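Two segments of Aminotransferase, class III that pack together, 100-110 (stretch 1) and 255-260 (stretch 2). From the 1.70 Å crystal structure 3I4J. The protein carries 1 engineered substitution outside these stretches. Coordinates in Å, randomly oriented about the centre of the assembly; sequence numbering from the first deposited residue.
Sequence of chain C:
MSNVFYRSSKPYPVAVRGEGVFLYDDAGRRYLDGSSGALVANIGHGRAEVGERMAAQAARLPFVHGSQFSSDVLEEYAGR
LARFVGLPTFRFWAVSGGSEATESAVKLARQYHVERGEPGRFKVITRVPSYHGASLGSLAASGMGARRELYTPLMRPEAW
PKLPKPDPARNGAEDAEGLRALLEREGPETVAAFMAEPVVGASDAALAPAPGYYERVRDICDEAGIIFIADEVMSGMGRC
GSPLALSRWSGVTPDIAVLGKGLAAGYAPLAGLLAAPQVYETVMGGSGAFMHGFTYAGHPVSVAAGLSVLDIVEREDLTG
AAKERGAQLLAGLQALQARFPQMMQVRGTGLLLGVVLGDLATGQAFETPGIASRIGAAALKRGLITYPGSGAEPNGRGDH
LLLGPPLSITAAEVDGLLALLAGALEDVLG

Stretch 1 100-110: EATESAVKLAR
Stretch 2 (255-260) DIAVLG

Residues 100-110 form helix throughout, with phi/psi near -63/-43 and i-to-i+4 backbone bonds such as A105 N to A101 O at 3.0 Å; residues 256-259 are a strand. Their axes approach to 8.0 Å and run nearly antiparallel, at 164°, so ascending the strand means descending the helix: the CA atoms of I256 and A105 lie 6.9 Å apart, those of V258 and A101 6.3 Å.

D255, at -89/-29, precedes the strand and makes no contact. I256 (-142/127) points its CA-to-CB bond toward the helix. With chi1 -64° (m) and chi2 173° (t), it places CD1 3.7 Å from L108 CD2 and 3.8 Å from A105 O, while its CG2 lies 4.0 Å from A105 CB. L108 meets it with chi1 t and chi2 p (56°). A257 (-113/124) points its CA-to-CB bond away, in keeping with the alternation of a strand. V258 (-98/127, chi1 -171°, t) points toward the helix again and straddles two successive turns: CG1 is 3.6 Å from A101 CB, and CG2 is 3.8 Å from A105 CB. The CA-to-CB bond of L259 (-120/156; m, t) points away, yet its carbonyl O remains 3.8 Å from A101 CB. G260 follows at -177/-168.

No hydrogen bond crosses the interface; the contact buries 269 Å², both sides summed, and its close side-chain pairs are mostly apolar.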

# COMPACT_ATOMS: atom_id res chain seq x y z
N GLU C 100 2.17 -5.04 -4.15
CA GLU C 100 2.93 -4.09 -4.96
C GLU C 100 4.31 -4.66 -5.23
O GLU C 100 4.84 -4.53 -6.33
CB GLU C 100 3.11 -2.75 -4.22
CG GLU C 100 1.84 -1.97 -3.93
CD GLU C 100 2.13 -0.61 -3.31
OE1 GLU C 100 3.02 -0.53 -2.43
OE2 GLU C 100 1.48 0.38 -3.70
N ALA C 101 4.88 -5.31 -4.22
CA ALA C 101 6.22 -5.89 -4.33
C ALA C 101 6.25 -7.05 -5.32
O ALA C 101 7.18 -7.18 -6.12
CB ALA C 101 6.70 -6.36 -2.96
N THR C 102 5.22 -7.89 -5.26
CA THR C 102 5.09 -9.03 -6.15
C THR C 102 4.90 -8.58 -7.59
O THR C 102 5.53 -9.10 -8.51
CB THR C 102 3.91 -9.91 -5.72
OG1 THR C 102 4.13 -10.40 -4.40
CG2 THR C 102 3.73 -11.07 -6.69
N GLU C 103 4.01 -7.62 -7.80
CA GLU C 103 3.78 -7.11 -9.14
C GLU C 103 5.05 -6.45 -9.68
O GLU C 103 5.35 -6.55 -10.88
CB GLU C 103 2.62 -6.12 -9.14
CG GLU C 103 1.27 -6.76 -8.79
CD GLU C 103 0.91 -7.93 -9.71
OE1 GLU C 103 0.84 -7.72 -10.94
OE2 GLU C 103 0.68 -9.05 -9.19
N SER C 104 5.81 -5.79 -8.80
CA SER C 104 7.05 -5.13 -9.23
C SER C 104 8.01 -6.21 -9.71
O SER C 104 8.69 -6.03 -10.72
CB SER C 104 7.70 -4.37 -8.07
OG SER C 104 6.93 -3.23 -7.69
N ALA C 105 8.06 -7.32 -8.99
CA ALA C 105 8.96 -8.43 -9.33
C ALA C 105 8.65 -9.01 -10.71
O ALA C 105 9.55 -9.30 -11.49
CB ALA C 105 8.86 -9.52 -8.27
N VAL C 106 7.36 -9.18 -10.99
CA VAL C 106 6.92 -9.71 -12.28
C VAL C 106 7.26 -8.73 -13.39
O VAL C 106 7.77 -9.11 -14.45
CB VAL C 106 5.39 -9.96 -12.26
CG1 VAL C 106 4.89 -10.29 -13.64
CG2 VAL C 106 5.07 -11.10 -11.30
N LYS C 107 6.98 -7.45 -13.16
CA LYS C 107 7.26 -6.41 -14.14
C LYS C 107 8.75 -6.41 -14.47
O LYS C 107 9.14 -6.35 -15.64
CB LYS C 107 6.83 -5.05 -13.58
CG LYS C 107 6.78 -3.91 -14.59
CD LYS C 107 8.16 -3.37 -14.92
CE LYS C 107 8.08 -2.17 -15.86
NZ LYS C 107 7.34 -1.03 -15.24
N LEU C 108 9.58 -6.49 -13.43
CA LEU C 108 11.03 -6.50 -13.57
C LEU C 108 11.54 -7.70 -14.37
O LEU C 108 12.42 -7.57 -15.21
CB LEU C 108 11.68 -6.49 -12.18
CG LEU C 108 13.21 -6.49 -12.13
CD1 LEU C 108 13.77 -5.31 -12.92
CD2 LEU C 108 13.66 -6.42 -10.67
N ALA C 109 10.98 -8.88 -14.08
CA ALA C 109 11.39 -10.09 -14.79
C ALA C 109 11.10 -9.93 -16.28
O ALA C 109 11.93 -10.29 -17.12
CB ALA C 109 10.65 -11.30 -14.24
N ARG C 110 9.94 -9.38 -16.60
CA ARG C 110 9.56 -9.17 -17.99
C ARG C 110 10.47 -8.12 -18.64
O ARG C 110 11.01 -8.35 -19.72
CB ARG C 110 8.09 -8.73 -18.08
CG ARG C 110 7.63 -8.22 -19.45
CD ARG C 110 7.78 -9.24 -20.57
NE ARG C 110 7.32 -8.70 -21.86
CZ ARG C 110 7.55 -9.27 -23.04
NH1 ARG C 110 8.22 -10.41 -23.11
NH2 ARG C 110 7.10 -8.70 -24.15
N ASP C 255 17.16 -14.64 -8.03
CA ASP C 255 17.56 -13.49 -8.82
C ASP C 255 16.78 -12.28 -8.28
O ASP C 255 17.25 -11.15 -8.35
CB ASP C 255 17.24 -13.73 -10.30
CG ASP C 255 18.02 -14.90 -10.86
OD1 ASP C 255 19.26 -14.91 -10.70
OD2 ASP C 255 17.41 -15.80 -11.47
N ILE C 256 15.60 -12.55 -7.73
CA ILE C 256 14.76 -11.51 -7.12
C ILE C 256 14.10 -12.11 -5.88
O ILE C 256 13.49 -13.17 -5.95
CB ILE C 256 13.63 -11.04 -8.06
CG1 ILE C 256 14.20 -10.36 -9.30
CG2 ILE C 256 12.72 -10.06 -7.30
CD1 ILE C 256 13.14 -10.02 -10.35
N ALA C 257 14.23 -11.43 -4.74
CA ALA C 257 13.61 -11.88 -3.50
C ALA C 257 12.53 -10.86 -3.14
O ALA C 257 12.82 -9.67 -3.04
CB ALA C 257 14.64 -11.97 -2.38
N VAL C 258 11.30 -11.33 -2.98
CA VAL C 258 10.18 -10.45 -2.63
C VAL C 258 9.92 -10.48 -1.13
O VAL C 258 9.75 -11.55 -0.55
CB VAL C 258 8.90 -10.88 -3.37
CG1 VAL C 258 7.81 -9.81 -3.18
CG2 VAL C 258 9.20 -11.08 -4.85
N LEU C 259 9.89 -9.30 -0.52
CA LEU C 259 9.69 -9.17 0.92
C LEU C 259 8.43 -8.37 1.26
O LEU C 259 7.97 -7.56 0.46
CB LEU C 259 10.91 -8.49 1.55
CG LEU C 259 12.25 -9.12 1.17
CD1 LEU C 259 13.41 -8.25 1.65
CD2 LEU C 259 12.32 -10.51 1.77
N GLY C 260 7.90 -8.60 2.46
CA GLY C 260 6.71 -7.89 2.89
C GLY C 260 6.32 -8.27 4.31
O GLY C 260 7.09 -8.92 5.01